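Local coordinates for protein sulfoquinovosidase (Escherichia coli, PDB 5AEG) that hydrolyses sulfoquinovosyl diacylglycerides and simple sulfoquinovosides, releasing sulfoquinovose for breakdown by sulfoglycolysis, at residues Y508-E513 / P542-Q547; S234-L239 / G583-R588. All blocks are in the same frame, centred on the assembly; numbering follows the deposited sequence.

Both contacts are buried and small, yet they differ in place and chemistry. Contact 1 lies farther out, its centre about 23 Å from the centre of the chain, and joins two successive loops of the catalytic barrel; it is polar, centred on one amide-to-hydroxyl hydrogen bond near the sulfoquinovoside site. Contact 2, about 15 Å from the chain's centre, is apolar and away from the annotated sites. It brings helix 232-243 against the link that leads from helix 569-582 into the C-terminal sheet, with no hydrogen bond across. The two share no helix, strand or loop, and their centres lie about 36 Å apart on opposite sides of the chain's centre.

Contact 1. Residues Y508-E513 / P542-Q547; sequences YTTLFE and PGDNWQ
The flat carboxamide of Asn545 turns its nitrogen to Thr510: OG1 of Thr510 lies almost in the amide plane, 5° out of it, while methyl CG2 of Thr510 is displaced toward one face, 3.3 Å from Asn545 OD1. These residues sit in the loops after strands 501-505 and 534-536, neighbours in the (beta/alpha)8 (TIM) barrel of this family 31 glycosidase. The bond from Asn545 ND2 to Thr510 OG1 is 2.9 Å long and nearly straight, at 169°. ND2 also donates to Glu538 O, and OD1 accepts from Arg516 N; asparagine suits the place because its amide both gives and receives, and these bonds fix its rotation.

Threonine is equally apt. With OG1 beside its own backbone N (chi1 -48°), the hydroxyl can accept from Asn545 while donating to Tyr508 O, 2.7 Å away and approached from above the carbonyl plane. Its methyl meanwhile rests 4.0 Å from Asp544 CB. A valine in its place would probably leave Asn545 ND2 without this acceptor and Tyr508 O without its hydroxyl donor, loosening the tie between the loops.

The substrate site is close: the Asn545 side chain is about 7 Å from that of His537, which binds the sulfoquinovosyl lipid, and Tyr508 packs edge-to-face with that same histidine. The 3-10 turn 542-544 is tied to the residues that follow it, since Pro542 O receives two donors: Asn545 N at 3.1 Å, and Gln547 NE2 at 2.9 Å, with Pro542 O lying almost in the plane of the Gln547 amide.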
ATOM      1  N   TYR A 508      11.349   5.452  -9.428  1.00 17.78           N
ATOM      2  CA  TYR A 508      10.911   6.836  -9.525  1.00 17.54           C
ATOM      3  C   TYR A 508      12.005   7.874  -9.090  1.00 19.34           C
ATOM      4  O   TYR A 508      12.357   8.822  -9.835  1.00 18.76           O
ATOM      5  CB  TYR A 508       9.663   7.032  -8.717  1.00 19.03           C
ATOM      6  CG  TYR A 508       9.247   8.498  -8.616  1.00 19.10           C
ATOM      7  CD1 TYR A 508       8.582   9.123  -9.676  1.00 20.95           C
ATOM      8  CD2 TYR A 508       9.523   9.238  -7.474  1.00 20.75           C
ATOM      9  CE1 TYR A 508       8.185  10.462  -9.600  1.00 22.31           C
ATOM     10  CE2 TYR A 508       9.134  10.567  -7.392  1.00 20.83           C
ATOM     11  CZ  TYR A 508       8.477  11.156  -8.460  1.00 23.77           C
ATOM     12  OH  TYR A 508       8.088  12.467  -8.411  1.00 27.76           O
ATOM     13  N   THR A 509      12.465   7.748  -7.864  1.00 19.70           N
ATOM     14  CA  THR A 509      13.189   8.813  -7.159  1.00 19.48           C
ATOM     15  C   THR A 509      14.600   8.952  -7.712  1.00 19.67           C
ATOM     16  O   THR A 509      15.437   8.044  -7.651  1.00 17.83           O
ATOM     17  CB  THR A 509      13.270   8.585  -5.646  1.00 20.51           C
ATOM     18  OG1 THR A 509      11.961   8.437  -5.069  1.00 20.06           O
ATOM     19  CG2 THR A 509      14.004   9.746  -4.987  1.00 21.43           C
ATOM     20  N   THR A 510      14.835  10.126  -8.294  1.00 22.03           N
ATOM     21  CA  THR A 510      15.997  10.402  -9.067  1.00 21.98           C
ATOM     22  C   THR A 510      16.652  11.671  -8.404  1.00 23.53           C
ATOM     23  O   THR A 510      16.357  12.788  -8.772  1.00 24.47           O
ATOM     24  CB  THR A 510      15.572  10.695 -10.500  1.00 20.77           C
ATOM     25  OG1 THR A 510      14.662   9.705 -10.997  1.00 20.62           O
ATOM     26  CG2 THR A 510      16.760  10.776 -11.393  1.00 22.46           C
ATOM     27  N   LEU A 511      17.489  11.468  -7.431  1.00 24.93           N
ATOM     28  CA  LEU A 511      18.064  12.515  -6.598  1.00 26.84           C
ATOM     29  C   LEU A 511      19.436  12.078  -6.214  1.00 28.48           C
ATOM     30  O   LEU A 511      19.767  10.908  -6.347  1.00 23.45           O
ATOM     31  CB  LEU A 511      17.267  12.639  -5.307  1.00 24.38           C
ATOM     32  CG  LEU A 511      15.855  13.142  -5.419  1.00 25.55           C
ATOM     33  CD1 LEU A 511      15.196  13.087  -4.014  1.00 27.98           C
ATOM     34  CD2 LEU A 511      15.701  14.535  -6.044  1.00 25.67           C
ATOM     35  N   PHE A 512      20.273  13.039  -5.792  1.00 26.26           N
ATOM     36  CA  PHE A 512      21.602  12.731  -5.251  1.00 28.48           C
ATOM     37  C   PHE A 512      22.423  11.913  -6.209  1.00 31.06           C
ATOM     38  O   PHE A 512      23.065  10.936  -5.798  1.00 31.35           O
ATOM     39  CB  PHE A 512      21.491  12.020  -3.862  1.00 31.75           C
ATOM     40  CG  PHE A 512      20.616  12.732  -2.907  1.00 28.55           C
ATOM     41  CD1 PHE A 512      20.904  14.049  -2.537  1.00 30.57           C
ATOM     42  CD2 PHE A 512      19.493  12.130  -2.375  1.00 29.65           C
ATOM     43  CE1 PHE A 512      20.073  14.753  -1.671  1.00 32.12           C
ATOM     44  CE2 PHE A 512      18.656  12.836  -1.529  1.00 30.35           C
ATOM     45  CZ  PHE A 512      18.951  14.124  -1.139  1.00 29.31           C
ATOM     46  N   GLU A 513      22.414  12.253  -7.493  1.00 31.50           N
ATOM     47  CA  GLU A 513      23.178  11.409  -8.406  1.00 41.15           C
ATOM     48  C   GLU A 513      22.698   9.924  -8.609  1.00 35.04           C
ATOM     49  O   GLU A 513      23.417   9.124  -9.214  1.00 31.15           O
ATOM     50  CB  GLU A 513      24.688  11.399  -8.031  1.00 45.32           C
ATOM     51  CG  GLU A 513      25.322  12.812  -7.916  1.00 59.76           C
ATOM     52  CD  GLU A 513      24.888  13.801  -9.019  1.00 69.18           C
ATOM     53  OE1 GLU A 513      24.932  13.471 -10.234  1.00 72.60           O
ATOM     54  OE2 GLU A 513      24.501  14.947  -8.678  1.00 90.68           O
ATOM     55  N   PRO A 542      13.324  13.284 -15.619  1.00 21.67           N
ATOM     56  CA  PRO A 542      13.248  12.365 -16.754  1.00 24.22           C
ATOM     57  C   PRO A 542      14.501  12.279 -17.612  1.00 23.86           C
ATOM     58  O   PRO A 542      14.933  11.179 -18.072  1.00 22.59           O
ATOM     59  CB  PRO A 542      12.070  12.922 -17.537  1.00 25.20           C
ATOM     60  CG  PRO A 542      11.184  13.547 -16.505  1.00 24.43           C
ATOM     61  CD  PRO A 542      12.166  14.189 -15.565  1.00 25.72           C
ATOM     62  N   GLY A 543      15.147  13.443 -17.793  1.00 25.13           N
ATOM     63  CA  GLY A 543      16.425  13.484 -18.569  1.00 24.68           C
ATOM     64  C   GLY A 543      17.569  12.764 -17.984  1.00 25.50           C
ATOM     65  O   GLY A 543      18.518  12.485 -18.697  1.00 22.90           O
ATOM     66  N   ASP A 544      17.537  12.396 -16.702  1.00 23.10           N
ATOM     67  CA  ASP A 544      18.616  11.665 -16.094  1.00 23.28           C
ATOM     68  C   ASP A 544      18.427  10.159 -16.162  1.00 24.47           C
ATOM     69  O   ASP A 544      19.294   9.429 -15.775  1.00 23.78           O
ATOM     70  CB  ASP A 544      18.763  12.005 -14.612  1.00 27.35           C
ATOM     71  CG  ASP A 544      19.332  13.428 -14.379  1.00 34.90           C
ATOM     72  OD1 ASP A 544      19.771  14.046 -15.355  1.00 31.64           O
ATOM     73  OD2 ASP A 544      19.317  13.876 -13.230  1.00 33.32           O
ATOM     74  N   ASN A 545      17.274   9.709 -16.587  1.00 22.71           N
ATOM     75  CA  ASN A 545      16.960   8.281 -16.515  1.00 19.63           C
ATOM     76  C   ASN A 545      16.842   7.682 -17.914  1.00 19.68           C
ATOM     77  O   ASN A 545      16.267   8.295 -18.814  1.00 21.88           O
ATOM     78  CB  ASN A 545      15.555   8.176 -15.824  1.00 19.39           C
ATOM     79  CG  ASN A 545      15.603   8.483 -14.314  1.00 19.88           C
ATOM     80  OD1 ASN A 545      16.612   8.314 -13.649  1.00 19.89           O
ATOM     81  ND2 ASN A 545      14.497   8.912 -13.796  1.00 19.10           N
ATOM     82  N   TRP A 546      17.210   6.426 -18.011  1.00 21.53           N
ATOM     83  CA  TRP A 546      16.930   5.607 -19.222  1.00 22.36           C
ATOM     84  C   TRP A 546      15.447   5.326 -19.293  1.00 23.21           C
ATOM     85  O   TRP A 546      14.827   4.988 -18.256  1.00 23.00           O
ATOM     86  CB  TRP A 546      17.736   4.316 -19.166  1.00 20.26           C
ATOM     87  CG  TRP A 546      17.813   3.640 -20.462  1.00 23.45           C
ATOM     88  CD1 TRP A 546      16.993   2.690 -20.994  1.00 23.12           C
ATOM     89  CD2 TRP A 546      18.762   3.972 -21.472  1.00 25.48           C
ATOM     90  NE1 TRP A 546      17.418   2.346 -22.280  1.00 23.11           N
ATOM     91  CE2 TRP A 546      18.509   3.134 -22.591  1.00 24.91           C
ATOM     92  CE3 TRP A 546      19.813   4.878 -21.516  1.00 28.63           C
ATOM     93  CZ2 TRP A 546      19.286   3.195 -23.770  1.00 28.30           C
ATOM     94  CZ3 TRP A 546      20.622   4.936 -22.714  1.00 31.11           C
ATOM     95  CH2 TRP A 546      20.316   4.121 -23.808  1.00 29.75           C
ATOM     96  N   GLN A 547      14.857   5.564 -20.458  1.00 20.59           N
ATOM     97  CA  GLN A 547      13.451   5.375 -20.667  1.00 20.02           C
ATOM     98  C   GLN A 547      13.101   4.250 -21.591  1.00 20.52           C
ATOM     99  O   GLN A 547      13.983   3.677 -22.248  1.00 22.09           O
ATOM    100  CB  GLN A 547      12.841   6.673 -21.209  1.00 21.26           C
ATOM    101  CG  GLN A 547      13.161   7.917 -20.380  1.00 20.98           C
ATOM    102  CD  GLN A 547      12.605   7.913 -18.922  1.00 21.20           C
ATOM    103  OE1 GLN A 547      11.765   7.069 -18.513  1.00 18.45           O
ATOM    104  NE2 GLN A 547      13.026   8.933 -18.157  1.00 20.42           N
TER

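Contact 2. Residues S234-L239 / G583-R588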
ATOM      1  N   SER A 234      -8.378 -19.100   4.082  1.00 22.67           N
ATOM      2  CA  SER A 234      -9.660 -18.843   4.751  1.00 22.53           C
ATOM      3  C   SER A 234      -9.571 -17.551   5.606  1.00 21.69           C
ATOM      4  O   SER A 234     -10.484 -16.781   5.675  1.00 25.42           O
ATOM      5  CB  SER A 234     -10.055 -20.062   5.665  1.00 23.89           C
ATOM      6  OG  SER A 234     -11.281 -19.733   6.263  1.00 28.35           O
ATOM      7  N   LEU A 235      -8.444 -17.404   6.275  1.00 22.90           N
ATOM      8  CA  LEU A 235      -8.221 -16.220   7.098  1.00 25.02           C
ATOM      9  C   LEU A 235      -8.367 -14.928   6.271  1.00 23.58           C
ATOM     10  O   LEU A 235      -9.048 -13.998   6.695  1.00 24.50           O
ATOM     11  CB  LEU A 235      -6.925 -16.347   7.844  1.00 23.76           C
ATOM     12  CG  LEU A 235      -6.751 -15.291   8.932  1.00 28.12           C
ATOM     13  CD1 LEU A 235      -7.774 -15.509  10.059  1.00 26.22           C
ATOM     14  CD2 LEU A 235      -5.348 -15.315   9.462  1.00 24.78           C
ATOM     15  N   LEU A 236      -7.864 -14.924   5.040  1.00 25.71           N
ATOM     16  CA  LEU A 236      -7.911 -13.735   4.181  1.00 23.13           C
ATOM     17  C   LEU A 236      -9.276 -13.481   3.644  1.00 23.90           C
ATOM     18  O   LEU A 236      -9.705 -12.343   3.485  1.00 22.99           O
ATOM     19  CB  LEU A 236      -6.821 -13.788   3.037  1.00 23.00           C
ATOM     20  CG  LEU A 236      -5.359 -13.759   3.509  1.00 24.57           C
ATOM     21  CD1 LEU A 236      -4.490 -13.781   2.296  1.00 26.53           C
ATOM     22  CD2 LEU A 236      -5.013 -12.521   4.307  1.00 26.91           C
ATOM     23  N   GLU A 237     -10.009 -14.560   3.365  1.00 24.82           N
ATOM     24  CA  GLU A 237     -11.425 -14.454   3.092  1.00 25.28           C
ATOM     25  C   GLU A 237     -12.176 -13.787   4.268  1.00 22.13           C
ATOM     26  O   GLU A 237     -12.980 -12.908   4.039  1.00 24.74           O
ATOM     27  CB  GLU A 237     -12.036 -15.825   2.720  1.00 26.99           C
ATOM     28  CG  GLU A 237     -13.507 -15.699   2.377  1.00 30.66           C
ATOM     29  CD  GLU A 237     -14.144 -17.010   1.948  1.00 37.87           C
ATOM     30  OE1 GLU A 237     -13.577 -18.085   2.236  1.00 41.83           O
ATOM     31  OE2 GLU A 237     -15.239 -16.939   1.357  1.00 49.77           O
ATOM     32  N   LYS A 238     -11.898 -14.185   5.500  1.00 23.85           N
ATOM     33  CA  LYS A 238     -12.541 -13.547   6.660  1.00 23.99           C
ATOM     34  C   LYS A 238     -12.111 -12.116   6.812  1.00 23.92           C
ATOM     35  O   LYS A 238     -12.918 -11.215   6.992  1.00 20.88           O
ATOM     36  CB  LYS A 238     -12.251 -14.354   7.932  1.00 27.12           C
ATOM     37  CG  LYS A 238     -13.082 -15.648   7.886  1.00 29.34           C
ATOM     38  CD  LYS A 238     -12.691 -16.580   9.003  1.00 30.97           C
ATOM     39  CE  LYS A 238     -13.405 -17.955   8.879  1.00 36.05           C
ATOM     40  NZ  LYS A 238     -13.241 -18.611  10.201  1.00 39.70           N
ATOM     41  N   LEU A 239     -10.813 -11.868   6.598  1.00 23.45           N
ATOM     42  CA  LEU A 239     -10.315 -10.506   6.805  1.00 24.31           C
ATOM     43  C   LEU A 239     -10.898  -9.536   5.822  1.00 23.22           C
ATOM     44  O   LEU A 239     -11.308  -8.363   6.189  1.00 23.41           O
ATOM     45  CB  LEU A 239      -8.761 -10.478   6.790  1.00 23.38           C
ATOM     46  CG  LEU A 239      -8.119  -9.088   6.977  1.00 22.21           C
ATOM     47  CD1 LEU A 239      -8.437  -8.468   8.363  1.00 24.58           C
ATOM     48  CD2 LEU A 239      -6.621  -9.253   6.887  1.00 23.64           C
ATOM     49  N   GLY A 583     -10.937 -12.490  -1.611  1.00 26.29           N
ATOM     50  CA  GLY A 583      -9.717 -11.889  -1.004  1.00 24.25           C
ATOM     51  C   GLY A 583      -8.466 -12.702  -1.143  1.00 21.80           C
ATOM     52  O   GLY A 583      -7.478 -12.471  -0.444  1.00 23.32           O
ATOM     53  N   LEU A 584      -8.456 -13.665  -2.043  1.00 21.07           N
ATOM     54  CA  LEU A 584      -7.292 -14.465  -2.288  1.00 22.92           C
ATOM     55  C   LEU A 584      -6.378 -13.587  -3.217  1.00 22.24           C
ATOM     56  O   LEU A 584      -6.745 -13.312  -4.354  1.00 22.01           O
ATOM     57  CB  LEU A 584      -7.640 -15.710  -3.060  1.00 24.43           C
ATOM     58  CG  LEU A 584      -6.538 -16.674  -3.381  1.00 25.78           C
ATOM     59  CD1 LEU A 584      -5.725 -17.177  -2.243  1.00 27.88           C
ATOM     60  CD2 LEU A 584      -7.078 -17.840  -4.168  1.00 30.36           C
ATOM     61  N   PRO A 585      -5.304 -13.044  -2.636  1.00 21.60           N
ATOM     62  CA  PRO A 585      -4.538 -12.019  -3.454  1.00 23.08           C
ATOM     63  C   PRO A 585      -3.805 -12.565  -4.692  1.00 23.03           C
ATOM     64  O   PRO A 585      -3.457 -13.742  -4.786  1.00 21.70           O
ATOM     65  CB  PRO A 585      -3.567 -11.454  -2.444  1.00 18.90           C
ATOM     66  CG  PRO A 585      -3.227 -12.672  -1.570  1.00 20.63           C
ATOM     67  CD  PRO A 585      -4.611 -13.336  -1.367  1.00 21.55           C
ATOM     68  N   VAL A 586      -3.535 -11.664  -5.635  1.00 20.38           N
ATOM     69  CA  VAL A 586      -2.912 -12.063  -6.907  1.00 19.73           C
ATOM     70  C   VAL A 586      -1.455 -12.417  -6.735  1.00 19.46           C
ATOM     71  O   VAL A 586      -1.002 -13.420  -7.258  1.00 18.60           O
ATOM     72  CB  VAL A 586      -3.111 -10.983  -8.001  1.00 19.58           C
ATOM     73  CG1 VAL A 586      -2.494 -11.442  -9.310  1.00 20.35           C
ATOM     74  CG2 VAL A 586      -4.600 -10.741  -8.184  1.00 21.73           C
ATOM     75  N   MET A 587      -0.701 -11.636  -5.936  1.00 19.21           N
ATOM     76  CA  MET A 587       0.631 -12.005  -5.622  1.00 19.18           C
ATOM     77  C   MET A 587       0.601 -12.518  -4.192  1.00 20.51           C
ATOM     78  O   MET A 587       0.168 -11.828  -3.287  1.00 18.62           O
ATOM     79  CB  MET A 587       1.583 -10.778  -5.748  1.00 18.84           C
ATOM     80  CG  MET A 587       1.709 -10.302  -7.142  1.00 18.89           C
ATOM     81  SD  MET A 587       2.402  -8.594  -7.329  1.00 19.58           S
ATOM     82  CE  MET A 587       4.054  -8.806  -6.761  1.00 18.45           C
ATOM     83  N   ARG A 588       1.055 -13.767  -4.031  1.00 18.99           N
ATOM     84  CA  ARG A 588       0.852 -14.500  -2.805  1.00 20.42           C
ATOM     85  C   ARG A 588       2.120 -14.910  -2.092  1.00 18.71           C
ATOM     86  O   ARG A 588       3.101 -15.414  -2.726  1.00 23.22           O
ATOM     87  CB  ARG A 588       0.056 -15.801  -3.173  1.00 21.09           C
ATOM     88  CG  ARG A 588      -1.261 -15.507  -3.841  1.00 22.07           C
ATOM     89  CD  ARG A 588      -2.018 -16.760  -4.310  1.00 23.41           C
ATOM     90  NE  ARG A 588      -3.106 -16.434  -5.197  1.00 20.73           N
ATOM     91  CZ  ARG A 588      -3.905 -17.331  -5.795  1.00 23.77           C
ATOM     92  NH1 ARG A 588      -3.754 -18.644  -5.581  1.00 25.35           N
ATOM     93  NH2 ARG A 588      -4.847 -16.950  -6.638  1.00 24.54           N
TER
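Leu236 reaches from its helix to Pro585, methyl CD1 lying 3.7 Å from ring atom CD. The two side chains cross at about a right angle, and the leucine meets the ring through this one methyl. CD1 continues the extended line of the side chain, anti to CA (chi2 -179°), which carries it to the proline. Nearer the backbone, Leu236 CB lies 3.8 Å from Gly583 O. Glycine suits position 583 on two counts: its phi is positive, at 72°, as it leaves helix 569-582, and a beta carbon there would point toward helix 232-243 and come only about 3.1 Å from Leu236 O. That carbonyl oxygen also accepts from Thr240 OG1 one turn on.

The contact thus joins parts far apart in sequence. Helix 232-243 follows strand 221-228 of the N-terminal beta region and precedes strand 257-260 of the TIM barrel, whereas residues 583-588 run from helix 569-582 into strand 587-588, an outermost strand of the antiparallel C-terminal sheet.

Pro585 also touches Ala494 of barrel helix 486-495, and the backbone just beyond its ring is held at the carbonyl: Arg588 NE donates to Pro585 O over 2.7 Å, almost in line with the C=O bond (170°). One face of the Arg588 guanidinium bears Leu584 CD2, 3.3 Å above the plane and toward the rim, and NH1 is hydrogen-bonded to His593 NE2. Farther out, Leu235 and Leu239 of the same helix as Leu236 pack on Tyr194 of strand 193-197, setting the helix against the N-terminal beta strands.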